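Local coordinates for peroxidase (Cellulomonas bogoriensis 69B4 = DSM 16987, PDB 6QZO), which binds heme b and, as a member of the DyP-type family, probably acts as a peroxidase that oxidises its substrates with hydrogen peroxide, at residues A86-E91 / L162-Q167; V70-I75 / E374-R379; P120-P125 / G228-V233; G34-G39 / L214-D219; I185-P188 / S192-N195. All coordinates share one frame; numbering follows the deposited sequence.

Interaction 1 (A86-E91 / L162-Q167)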
# COMPACT_ATOMS: atom_id res chain seq x y z
N ALA A 86 23.64 6.26 2.27
CA ALA A 86 23.51 5.04 3.10
C ALA A 86 22.61 4.03 2.37
O ALA A 86 21.51 3.70 2.92
CB ALA A 86 22.95 5.37 4.48
N ASP A 87 23.03 3.58 1.17
CA ASP A 87 22.16 2.81 0.23
C ASP A 87 22.90 1.53 -0.21
O ASP A 87 23.75 1.58 -1.10
CB ASP A 87 21.68 3.67 -0.93
CG ASP A 87 20.58 3.03 -1.76
OD1 ASP A 87 20.37 1.80 -1.65
OD2 ASP A 87 19.98 3.77 -2.58
N SER A 88 22.54 0.43 0.44
CA SER A 88 23.08 -0.94 0.24
C SER A 88 22.23 -1.72 -0.78
O SER A 88 22.63 -2.86 -1.09
CB SER A 88 23.14 -1.63 1.59
OG SER A 88 22.02 -1.29 2.40
N GLU A 89 21.13 -1.14 -1.30
CA GLU A 89 20.25 -1.79 -2.32
C GLU A 89 20.11 -0.86 -3.52
O GLU A 89 19.03 -0.40 -3.85
CB GLU A 89 18.89 -2.15 -1.73
CG GLU A 89 18.97 -3.16 -0.59
CD GLU A 89 19.18 -2.52 0.78
OE1 GLU A 89 18.35 -1.66 1.17
OE2 GLU A 89 20.18 -2.87 1.43
N PRO A 90 21.23 -0.56 -4.22
CA PRO A 90 21.22 0.43 -5.30
C PRO A 90 20.23 0.14 -6.44
O PRO A 90 19.68 1.08 -6.98
CB PRO A 90 22.67 0.41 -5.82
CG PRO A 90 23.28 -0.87 -5.28
CD PRO A 90 22.57 -1.13 -3.97
N GLU A 91 20.02 -1.13 -6.78
CA GLU A 91 19.12 -1.55 -7.88
C GLU A 91 17.67 -1.14 -7.57
O GLU A 91 16.89 -0.94 -8.55
CB GLU A 91 19.21 -3.05 -8.12
CG GLU A 91 20.51 -3.46 -8.80
CD GLU A 91 21.72 -3.65 -7.90
OE1 GLU A 91 21.55 -3.68 -6.65
OE2 GLU A 91 22.83 -3.73 -8.46
N LEU A 162 16.19 7.11 3.62
CA LEU A 162 16.08 8.38 4.39
C LEU A 162 16.00 8.06 5.89
O LEU A 162 16.62 8.81 6.68
CB LEU A 162 14.84 9.15 3.92
CG LEU A 162 14.92 9.63 2.47
CD1 LEU A 162 13.54 10.03 1.96
CD2 LEU A 162 15.91 10.78 2.33
N THR A 163 15.30 6.99 6.26
CA THR A 163 15.10 6.58 7.67
C THR A 163 16.45 6.16 8.26
O THR A 163 16.79 6.64 9.36
CB THR A 163 14.05 5.47 7.78
OG1 THR A 163 12.84 5.97 7.23
CG2 THR A 163 13.80 5.02 9.21
N LYS A 164 17.18 5.29 7.55
CA LYS A 164 18.53 4.81 7.96
C LYS A 164 19.49 5.99 8.14
O LYS A 164 20.30 5.95 9.07
CB LYS A 164 19.10 3.88 6.89
CG LYS A 164 18.67 2.44 6.98
CD LYS A 164 19.04 1.64 5.74
CE LYS A 164 20.53 1.50 5.57
NZ LYS A 164 20.88 0.59 4.45
N GLU A 165 19.42 6.98 7.25
CA GLU A 165 20.35 8.14 7.24
C GLU A 165 20.22 8.92 8.55
O GLU A 165 21.23 9.48 9.00
CB GLU A 165 20.05 9.05 6.06
CG GLU A 165 21.25 9.80 5.58
CD GLU A 165 22.26 8.87 4.96
OE1 GLU A 165 22.02 8.41 3.82
OE2 GLU A 165 23.28 8.59 5.63
N ALA A 166 19.02 8.95 9.14
CA ALA A 166 18.68 9.71 10.36
C ALA A 166 19.00 8.91 11.63
O ALA A 166 18.82 9.47 12.74
CB ALA A 166 17.22 10.10 10.33
N GLN A 167 19.46 7.66 11.49
CA GLN A 167 19.70 6.75 12.65
C GLN A 167 20.66 7.48 13.61
O GLN A 167 21.76 7.93 13.14
CB GLN A 167 20.25 5.39 12.20
CG GLN A 167 19.72 4.20 13.00
CD GLN A 167 18.72 3.34 12.24
OE1 GLN A 167 17.74 2.84 12.79
NE2 GLN A 167 18.97 3.10 10.97

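Interaction 2 (V70-I75 / E374-R379)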
# COMPACT_ATOMS: atom_id res chain seq x y z
N VAL A 70 22.72 15.40 5.01
CA VAL A 70 22.77 13.99 4.50
C VAL A 70 21.48 13.71 3.71
O VAL A 70 21.57 13.06 2.66
CB VAL A 70 23.04 12.94 5.60
CG1 VAL A 70 24.42 13.12 6.22
CG2 VAL A 70 21.97 12.94 6.69
N TRP A 71 20.34 14.22 4.17
CA TRP A 71 19.04 14.03 3.48
C TRP A 71 19.06 14.73 2.11
O TRP A 71 18.53 14.16 1.15
CB TRP A 71 17.88 14.54 4.33
CG TRP A 71 17.36 13.54 5.31
CD1 TRP A 71 17.63 12.20 5.36
CD2 TRP A 71 16.42 13.80 6.36
NE1 TRP A 71 16.94 11.63 6.40
CE2 TRP A 71 16.18 12.58 7.02
CE3 TRP A 71 15.78 14.95 6.82
CZ2 TRP A 71 15.32 12.48 8.11
CZ3 TRP A 71 14.93 14.85 7.90
CH2 TRP A 71 14.72 13.63 8.54
N THR A 72 19.66 15.92 2.04
CA THR A 72 19.76 16.68 0.77
C THR A 72 20.49 15.82 -0.27
O THR A 72 20.00 15.70 -1.39
CB THR A 72 20.44 18.04 0.99
OG1 THR A 72 19.61 18.76 1.90
CG2 THR A 72 20.61 18.79 -0.32
N VAL A 73 21.61 15.22 0.12
CA VAL A 73 22.37 14.29 -0.78
C VAL A 73 21.43 13.18 -1.26
O VAL A 73 21.33 12.99 -2.49
CB VAL A 73 23.61 13.72 -0.07
CG1 VAL A 73 24.32 12.70 -0.94
CG2 VAL A 73 24.57 14.82 0.34
N ASP A 74 20.74 12.51 -0.33
CA ASP A 74 19.87 11.33 -0.63
C ASP A 74 18.71 11.77 -1.53
O ASP A 74 18.38 11.04 -2.46
CB ASP A 74 19.37 10.67 0.66
CG ASP A 74 20.43 9.82 1.36
OD1 ASP A 74 21.44 9.50 0.70
OD2 ASP A 74 20.23 9.49 2.56
N ILE A 75 18.11 12.93 -1.26
CA ILE A 75 16.99 13.46 -2.09
C ILE A 75 17.52 13.71 -3.51
O ILE A 75 16.85 13.31 -4.47
CB ILE A 75 16.38 14.72 -1.47
CG1 ILE A 75 15.71 14.43 -0.13
CG2 ILE A 75 15.39 15.36 -2.44
CD1 ILE A 75 15.35 15.68 0.64
N GLU A 374 23.45 23.85 -2.32
CA GLU A 374 22.74 24.27 -1.09
C GLU A 374 22.18 23.01 -0.42
O GLU A 374 22.38 21.92 -0.95
CB GLU A 374 21.67 25.31 -1.45
CG GLU A 374 22.24 26.58 -2.08
CD GLU A 374 21.22 27.61 -2.53
OE1 GLU A 374 20.01 27.31 -2.52
OE2 GLU A 374 21.62 28.77 -2.82
N TYR A 375 21.52 23.16 0.73
CA TYR A 375 20.80 22.06 1.43
C TYR A 375 19.47 22.58 1.98
O TYR A 375 19.33 23.78 2.28
CB TYR A 375 21.70 21.43 2.49
CG TYR A 375 21.96 22.27 3.72
CD1 TYR A 375 21.11 22.22 4.81
CD2 TYR A 375 23.07 23.09 3.80
CE1 TYR A 375 21.36 22.96 5.95
CE2 TYR A 375 23.33 23.84 4.93
CZ TYR A 375 22.47 23.77 6.01
OH TYR A 375 22.72 24.51 7.13
N VAL A 376 18.49 21.68 2.07
CA VAL A 376 17.10 22.03 2.46
C VAL A 376 17.13 22.58 3.90
O VAL A 376 17.71 21.92 4.77
CB VAL A 376 16.14 20.84 2.30
CG1 VAL A 376 16.48 19.70 3.25
CG2 VAL A 376 14.69 21.27 2.46
N GLY A 377 16.55 23.77 4.10
CA GLY A 377 16.39 24.40 5.42
C GLY A 377 17.62 25.20 5.81
O GLY A 377 17.68 25.69 6.95
N GLN A 378 18.54 25.38 4.87
CA GLN A 378 19.83 26.09 5.09
C GLN A 378 19.57 27.52 5.64
O GLN A 378 20.28 27.91 6.58
CB GLN A 378 20.61 26.13 3.78
CG GLN A 378 21.97 26.79 3.89
CD GLN A 378 22.73 26.60 2.60
OE1 GLN A 378 22.18 26.14 1.60
NE2 GLN A 378 24.01 26.94 2.63
N ARG A 379 18.63 28.26 5.06
CA ARG A 379 18.31 29.67 5.46
C ARG A 379 17.87 29.71 6.93
O ARG A 379 18.12 30.74 7.58
CB ARG A 379 17.24 30.30 4.56
CG ARG A 379 17.75 30.69 3.18
CD ARG A 379 16.72 31.41 2.31
NE ARG A 379 15.76 30.47 1.72
CZ ARG A 379 15.90 29.83 0.55
NH1 ARG A 379 16.98 30.03 -0.21
NH2 ARG A 379 14.96 29.00 0.12

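Interaction 3 (P120-P125 / G228-V233)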
# COMPACT_ATOMS: atom_id res chain seq x y z
N PRO A 120 7.59 30.86 12.90
CA PRO A 120 6.42 31.67 12.57
C PRO A 120 5.31 31.48 13.62
O PRO A 120 5.30 30.45 14.28
CB PRO A 120 5.98 31.15 11.19
CG PRO A 120 6.64 29.77 11.07
CD PRO A 120 7.91 29.85 11.88
N ALA A 121 4.44 32.47 13.79
CA ALA A 121 3.33 32.50 14.77
C ALA A 121 2.42 31.27 14.59
O ALA A 121 1.81 30.83 15.58
CB ALA A 121 2.54 33.78 14.62
N TRP A 122 2.32 30.73 13.37
CA TRP A 122 1.39 29.62 13.04
C TRP A 122 2.03 28.24 13.24
O TRP A 122 1.35 27.26 12.99
CB TRP A 122 0.83 29.81 11.63
CG TRP A 122 1.84 30.06 10.56
CD1 TRP A 122 2.09 31.25 9.93
CD2 TRP A 122 2.73 29.10 9.95
NE1 TRP A 122 3.07 31.09 8.98
CE2 TRP A 122 3.47 29.78 8.97
CE3 TRP A 122 2.98 27.74 10.15
CZ2 TRP A 122 4.43 29.15 8.19
CZ3 TRP A 122 3.93 27.11 9.39
CH2 TRP A 122 4.66 27.81 8.43
N LEU A 123 3.27 28.14 13.70
CA LEU A 123 3.94 26.82 13.87
C LEU A 123 3.64 26.27 15.26
O LEU A 123 4.46 26.48 16.17
CB LEU A 123 5.45 26.93 13.64
CG LEU A 123 6.20 25.60 13.69
CD1 LEU A 123 5.58 24.63 12.69
CD2 LEU A 123 7.68 25.79 13.41
N HIS A 124 2.49 25.61 15.40
CA HIS A 124 1.97 25.02 16.66
C HIS A 124 0.85 24.05 16.28
O HIS A 124 0.27 24.17 15.21
CB HIS A 124 1.49 26.14 17.62
CG HIS A 124 0.39 26.98 17.07
ND1 HIS A 124 -0.87 26.48 16.83
CD2 HIS A 124 0.34 28.27 16.70
CE1 HIS A 124 -1.64 27.42 16.31
NE2 HIS A 124 -0.93 28.53 16.22
N PRO A 125 0.52 23.06 17.13
CA PRO A 125 -0.63 22.19 16.86
C PRO A 125 -1.89 23.03 16.61
O PRO A 125 -2.03 24.09 17.20
CB PRO A 125 -0.77 21.36 18.14
CG PRO A 125 0.64 21.36 18.74
CD PRO A 125 1.24 22.70 18.37
N GLY A 228 8.86 29.06 0.75
CA GLY A 228 8.34 27.99 1.61
C GLY A 228 6.85 28.14 1.84
O GLY A 228 6.20 28.97 1.18
N THR A 229 6.32 27.35 2.77
CA THR A 229 4.87 27.23 2.99
C THR A 229 4.67 26.54 4.35
O THR A 229 5.67 26.30 5.05
CB THR A 229 4.21 26.48 1.82
OG1 THR A 229 2.78 26.56 1.92
CG2 THR A 229 4.64 25.03 1.73
N SER A 230 3.41 26.30 4.69
CA SER A 230 2.99 25.52 5.87
C SER A 230 2.28 24.27 5.37
O SER A 230 1.71 24.33 4.27
CB SER A 230 2.12 26.33 6.78
OG SER A 230 0.85 26.53 6.21
N MET A 231 2.37 23.20 6.14
CA MET A 231 1.79 21.88 5.82
C MET A 231 0.94 21.44 7.00
O MET A 231 1.44 21.48 8.13
CB MET A 231 2.90 20.86 5.56
CG MET A 231 2.40 19.43 5.46
SD MET A 231 3.83 18.36 5.16
CE MET A 231 3.10 16.77 5.49
N VAL A 232 -0.31 21.06 6.72
CA VAL A 232 -1.23 20.39 7.69
C VAL A 232 -1.43 18.95 7.22
O VAL A 232 -1.68 18.76 6.02
CB VAL A 232 -2.57 21.13 7.79
CG1 VAL A 232 -3.62 20.30 8.53
CG2 VAL A 232 -2.41 22.49 8.42
N VAL A 233 -1.31 18.00 8.14
CA VAL A 233 -1.70 16.58 7.95
C VAL A 233 -2.77 16.24 8.97
O VAL A 233 -2.43 16.17 10.17
CB VAL A 233 -0.50 15.64 8.07
CG1 VAL A 233 -0.87 14.18 7.87
CG2 VAL A 233 0.60 16.03 7.10

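Interaction 4 (G34-G39 / L214-D219)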
# COMPACT_ATOMS: atom_id res chain seq x y z
N GLY A 34 14.69 24.13 -7.17
CA GLY A 34 13.93 25.28 -7.69
C GLY A 34 13.71 26.31 -6.60
O GLY A 34 14.21 26.10 -5.48
N GLU A 35 13.00 27.39 -6.93
CA GLU A 35 12.46 28.41 -5.98
C GLU A 35 11.75 27.68 -4.83
O GLU A 35 11.92 28.11 -3.67
CB GLU A 35 11.52 29.36 -6.75
CG GLU A 35 11.06 30.56 -5.93
CD GLU A 35 10.41 31.70 -6.71
OE1 GLU A 35 10.08 31.50 -7.88
OE2 GLU A 35 10.12 32.74 -6.10
N HIS A 36 11.01 26.60 -5.11
CA HIS A 36 10.22 25.85 -4.09
C HIS A 36 10.67 24.39 -4.04
O HIS A 36 11.27 23.92 -5.02
CB HIS A 36 8.73 25.94 -4.40
CG HIS A 36 8.27 27.28 -4.87
ND1 HIS A 36 8.10 28.34 -4.01
CD2 HIS A 36 7.90 27.72 -6.10
CE1 HIS A 36 7.64 29.38 -4.68
NE2 HIS A 36 7.52 29.02 -5.97
N GLN A 37 10.38 23.71 -2.93
CA GLN A 37 10.52 22.23 -2.83
C GLN A 37 9.51 21.60 -3.81
O GLN A 37 8.43 22.17 -3.98
CB GLN A 37 10.25 21.73 -1.41
CG GLN A 37 11.35 22.08 -0.41
CD GLN A 37 11.24 21.30 0.87
OE1 GLN A 37 11.56 20.11 0.92
NE2 GLN A 37 10.78 21.96 1.92
N ALA A 38 9.86 20.48 -4.44
CA ALA A 38 8.93 19.69 -5.27
C ALA A 38 7.99 18.94 -4.32
O ALA A 38 8.29 18.90 -3.11
CB ALA A 38 9.71 18.75 -6.15
N GLY A 39 6.90 18.38 -4.85
CA GLY A 39 5.98 17.53 -4.07
C GLY A 39 4.85 18.33 -3.47
O GLY A 39 4.12 17.76 -2.64
N LEU A 214 -1.19 32.93 -1.76
CA LEU A 214 -2.00 32.18 -0.77
C LEU A 214 -1.37 30.82 -0.45
O LEU A 214 -1.88 30.14 0.46
CB LEU A 214 -3.43 32.00 -1.32
CG LEU A 214 -4.20 33.29 -1.57
CD1 LEU A 214 -5.63 33.00 -2.02
CD2 LEU A 214 -4.21 34.18 -0.34
N LEU A 215 -0.30 30.45 -1.14
CA LEU A 215 0.44 29.17 -0.93
C LEU A 215 1.85 29.45 -0.41
O LEU A 215 2.26 28.84 0.60
CB LEU A 215 0.50 28.43 -2.28
CG LEU A 215 1.33 27.15 -2.28
CD1 LEU A 215 0.75 26.17 -1.29
CD2 LEU A 215 1.39 26.55 -3.68
N TRP A 216 2.56 30.33 -1.11
CA TRP A 216 4.02 30.56 -0.96
C TRP A 216 4.27 31.78 -0.07
O TRP A 216 3.65 32.83 -0.32
CB TRP A 216 4.65 30.76 -2.34
CG TRP A 216 4.52 29.60 -3.29
CD1 TRP A 216 4.07 29.67 -4.58
CD2 TRP A 216 4.92 28.23 -3.08
NE1 TRP A 216 4.15 28.44 -5.18
CE2 TRP A 216 4.67 27.54 -4.28
CE3 TRP A 216 5.47 27.52 -2.01
CZ2 TRP A 216 4.93 26.18 -4.43
CZ3 TRP A 216 5.74 26.18 -2.15
CH2 TRP A 216 5.46 25.51 -3.35
N HIS A 217 5.15 31.63 0.93
CA HIS A 217 5.71 32.73 1.75
C HIS A 217 6.72 33.49 0.87
O HIS A 217 7.58 32.82 0.26
CB HIS A 217 6.34 32.15 3.02
CG HIS A 217 6.68 33.13 4.09
ND1 HIS A 217 7.91 33.78 4.15
CD2 HIS A 217 5.98 33.52 5.18
CE1 HIS A 217 7.95 34.54 5.23
NE2 HIS A 217 6.77 34.41 5.88
N ARG A 218 6.60 34.82 0.77
CA ARG A 218 7.53 35.65 -0.04
C ARG A 218 8.33 36.58 0.87
O ARG A 218 9.43 36.16 1.29
CB ARG A 218 6.74 36.39 -1.12
CG ARG A 218 6.44 35.56 -2.36
CD ARG A 218 5.85 36.41 -3.48
NE ARG A 218 6.82 37.24 -4.20
CZ ARG A 218 7.56 36.85 -5.23
NH1 ARG A 218 7.49 35.62 -5.71
NH2 ARG A 218 8.38 37.71 -5.82
N ASP A 219 7.82 37.77 1.19
CA ASP A 219 8.64 38.90 1.72
C ASP A 219 8.70 38.85 3.25
O ASP A 219 9.76 39.20 3.81
CB ASP A 219 8.12 40.26 1.22
CG ASP A 219 6.65 40.54 1.50
OD1 ASP A 219 5.80 39.76 1.04
OD2 ASP A 219 6.35 41.57 2.15

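Interaction 5 (I185-P188 / S192-N195)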
# COMPACT_ATOMS: atom_id res chain seq x y z
N ILE A 185 -3.62 5.16 -15.29
CA ILE A 185 -5.03 4.86 -14.90
C ILE A 185 -5.68 6.14 -14.37
O ILE A 185 -5.28 6.63 -13.32
CB ILE A 185 -5.11 3.71 -13.88
CG1 ILE A 185 -4.46 2.44 -14.42
CG2 ILE A 185 -6.55 3.47 -13.46
CD1 ILE A 185 -4.52 1.27 -13.46
N SER A 186 -6.63 6.65 -15.16
CA SER A 186 -7.48 7.83 -14.88
C SER A 186 -8.83 7.36 -14.34
O SER A 186 -9.29 6.25 -14.74
CB SER A 186 -7.62 8.68 -16.11
OG SER A 186 -6.34 9.18 -16.47
N GLU A 187 -9.44 8.18 -13.49
CA GLU A 187 -10.76 7.90 -12.86
C GLU A 187 -11.81 7.74 -13.96
O GLU A 187 -11.58 8.12 -15.11
CB GLU A 187 -11.16 9.02 -11.90
CG GLU A 187 -10.15 9.28 -10.79
CD GLU A 187 -10.02 8.20 -9.73
OE1 GLU A 187 -10.80 7.20 -9.77
OE2 GLU A 187 -9.13 8.35 -8.84
N PRO A 188 -12.97 7.12 -13.65
CA PRO A 188 -14.12 7.16 -14.56
C PRO A 188 -14.49 8.59 -15.00
O PRO A 188 -14.76 9.44 -14.13
CB PRO A 188 -15.25 6.52 -13.73
CG PRO A 188 -14.55 5.64 -12.70
CD PRO A 188 -13.22 6.32 -12.43
N SER A 192 -11.03 14.00 -11.03
CA SER A 192 -9.76 14.46 -10.39
C SER A 192 -9.15 13.37 -9.49
O SER A 192 -7.99 12.97 -9.75
CB SER A 192 -9.97 15.74 -9.62
OG SER A 192 -10.59 15.48 -8.38
N MET A 193 -9.90 12.92 -8.48
CA MET A 193 -9.53 11.79 -7.58
C MET A 193 -10.82 11.24 -6.97
O MET A 193 -11.73 12.05 -6.67
CB MET A 193 -8.60 12.24 -6.45
CG MET A 193 -8.11 11.10 -5.56
SD MET A 193 -7.55 11.66 -3.91
CE MET A 193 -8.97 11.19 -2.92
N ARG A 194 -10.88 9.92 -6.81
CA ARG A 194 -11.99 9.21 -6.13
C ARG A 194 -11.49 8.82 -4.75
O ARG A 194 -10.40 8.27 -4.69
CB ARG A 194 -12.42 7.96 -6.91
CG ARG A 194 -13.23 8.28 -8.15
CD ARG A 194 -14.68 8.54 -7.80
NE ARG A 194 -15.47 8.90 -8.97
CZ ARG A 194 -16.74 9.25 -8.92
NH1 ARG A 194 -17.38 9.28 -7.76
NH2 ARG A 194 -17.38 9.57 -10.03
N ASN A 195 -12.26 9.13 -3.71
CA ASN A 195 -11.96 8.74 -2.32
C ASN A 195 -12.78 7.48 -2.00
O ASN A 195 -13.59 7.08 -2.85
CB ASN A 195 -12.16 9.90 -1.34
CG ASN A 195 -13.60 10.28 -1.12
OD1 ASN A 195 -14.50 9.43 -1.20
ND2 ASN A 195 -13.85 11.54 -0.83

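Interaction 1 (A86-E91 / L162-Q167)
Glu165 and Lys164, neighbours at the end of helix 152-165, approach the loop 86-91 with opposite chemistry. The Glu165 chain leaves with CG roughly anti to its backbone N (chi1 -152°) and then bends at chi2, which brings the carboxylate back over Ala86. There OE1 accepts the N-H of Ala86 at 3.1 Å, apparently through its syn lone pair, while Ala86 CB lies 3.2 Å from the same oxygen. Asp74 OD2 of helix 61-78 crowds OE1 implausibly, so that oxygen's exact position is doubtful. Alanine suits this place, since its small side chain lets the carboxylate come down on the backbone. Lys164, bent at chi3, reaches out beside the carbonyl of Ala86, its NZ 3.5 Å from Ala86 O and 3.0 Å from Ser88 OG, the latter at an angle too poor for a hydrogen bond. The stronger mate of that ammonium is Asp244 of the second subunit. Ser88 OG instead donates to Glu89 OE2 at 2.6 Å, from above the carboxylate plane, and Glu89 forms a salt bridge with Arg251 of the second subunit. The contact ties the loop between helix 61-78 and strand 100-105 to the C-terminal end of helix 152-165, beside the subunit interface.

Interaction 2 (V70-I75 / E374-R379)
Thr72 meets the turn 375-378 with both branches of its side chain. Its chi1 of -61° sets OG1 beside the backbone N, where a helical threonine can donate to the carbonyl one turn back, here that of Leu68. The same oxygen also accepts the N-H of Val376, at 3.1 Å from Val376 N to Thr72 OG1 and with a nearly straight angle of 163°. The methyl CG2 packs against Glu374 O and Tyr375 CA, 3.7 Å from each. A branched residue therefore serves well: one arm is polar and joins two backbones, the other fills space. Of the Tyr375 side chain it is CB that meets Thr72 OG1, at 3.4 Å. Its CG stands between its own N and carbonyl carbon (chi1 72°), which turns the ring away from Thr72 and places one face under Gln378 CB. Gln378 also folds back, its OE1 receiving Tyr375 N from above the carbonyl plane at 3.2 Å. Val376 and Gly377 form the middle of a type II turn; the positive phi of Gly377 favours glycine, which is also the N-cap of the last helix. The contact fixes this C-terminal turn on the flank of helix 61-78, where the Tyr375 ring packs on Glu65, Leu68 and Arg69, while Val376 and Ile75 both reach Val103 of strand 100-105.

Interaction 3 (P120-P125 / G228-V233)
Trp122 lays the six-membered part of its indole over Ser230 CB, and this CH-pi contact is the core of the interaction. CB sits 3.6 Å from the centroid of that ring and 26° off its normal, closest to CZ3 at 3.3 Å. The opposite indole face is covered by Pro120 CB, two residues back along the same type I turn, so the flat ring is held between a proline and a strand. A chi1 of 50° sets CG between the backbone N and the carbonyl carbon and swings the indole toward strand 229-238.

Van der Waals contact adds little beyond this: Trp122 CH2 comes within 3.8 Å of Thr229 O.

Hydrogen bonds act only inside each partner or with third parties. Ser230 OG bonds to Gln332 O of the adjacent strand, and Thr229 OG1 bonds to Leu215 O. In the loop, His124 ND1 donates to Pro125 O at 2.7 Å, with the acceptor in the ring plane, and NE2 of the same ring meets Asp336.

Serine is apt here because it is small enough to let the indole lie close over its CB while its hydroxyl finds its acceptor, Gln332 O, on the next strand. No hydrogen bond joins the two segments, so the direct contact between them probably rests mainly on dispersion and the weak polarity of C-H groups facing an aromatic cloud.

Interaction 4 (G34-G39 / L214-D219)
His36 and Trp216 form a face-to-face aromatic stack that joins the N-terminal approach to the first strand of the ferredoxin-like fold of the DyP-type family to the loop entering its C-terminal sheet. The two planes differ by only 9°, and the imidazole centroid lies 3.6 Å from that of the indole five-membered ring. Along His36, CB comes first: it sits over the six-membered ring as a CH-pi donor, 3.5 Å from Trp216 CH2. CG follows, anti to the carbonyl carbon (chi1 -41°), which lays the ring over the indole, 3.5 Å from Trp216 CZ2. On one branch ND1 stands 3.3 Å over Trp216 CD2, at the fusion of the two rings, while its N-H is spent on Gly227 O. The next atom, CE1, covers Trp216 CG at 3.4 Å. On the other branch CD2 lies over CE2, and NE2 ends the ring 3.5 Å from Trp216 NE1. Every imidazole atom therefore faces indole, which is why a broad, flat tryptophan suits the site. With a serine in place of Trp216, His36 would probably lose the surface it lies on and be freer to turn about the bond to Gly227 O that remains. Behind the two rings the sandwich continues: Glu35 CG covers the far face of the imidazole, and Leu215 CD2 the far face of the indole. At the more exposed margin Glu35 extends toward Arg218, their carboxylate and guanidinium planes 68° apart, and this salt bridge is long, with Glu35 OE2 3.9 Å from Arg218 NH1.

Interaction 5 (I185-P188 / S192-N195)
Glu187 reaches across a tight loop to the backbone of Arg194, within the long connection between strand 170-179 and strand 229-238 of the ferredoxin-like (dimeric alpha+beta barrel) fold of the DyP-type family. The packed part of the contact is its carboxylate. Arg194 N donates to Glu187 OE2 at 3.1 Å with an N-H...O angle of 151°, approaching almost perpendicular to the carboxylate plane, 83° out of it. The other oxygen, OE1, rests on the aliphatic base of Arg194, 3.1 Å from its CG and 3.4 Å from its CB, and forms a salt bridge with Arg181. A bend at chi2 turns the carboxylate onto Arg194. The guanidinium is not its partner: it lies at 69° to the carboxylate and goes instead to the carbonyls of Gly198 and Leu259. Glutamate fits because one buried carboxylate can serve a backbone N-H and an arginine at once. Were an alanine to stand in for Glu187, Arg194 N would probably lose its acceptor and Arg181 its counter-charge, and the loop would be less firmly closed. The looser side lies toward Ser192, which is exposed; here Glu187 CG comes no nearer than 4.4 Å to Ser192 O. Pro188 and Arg194 also pack on Glu91 of the second subunit, whereas the next residue, Asn195, touches the heme, so the loop lies between interface and cofactor. Deep in the packed part, Glu187 OE2 also rests 3.7 Å from Met193 CA.

How the interactions relate
Along the chain, interaction 4 opens first, then 2, 1, 3 and 5. Helix 61-78 carries one side of interaction 2 and packs against helix 152-165 of interaction 1; their centres are 15 Å apart and they touch, Trp71 NE1 probably bonding to Leu162 O. Interactions 3 and 4 have centres 13 Å apart and meet where Gly228 bonds to His217, near the beginning of strand 229-238. Val376 packs on Gln37, linking interactions 2 and 4. Interactions 2, 3 and 4 bring early parts of the chain against later ones and so join the N- and C-terminal halves. Interaction 5, at least 27 Å from the others between centres, stands by the heme; it and interaction 1 both face the second subunit.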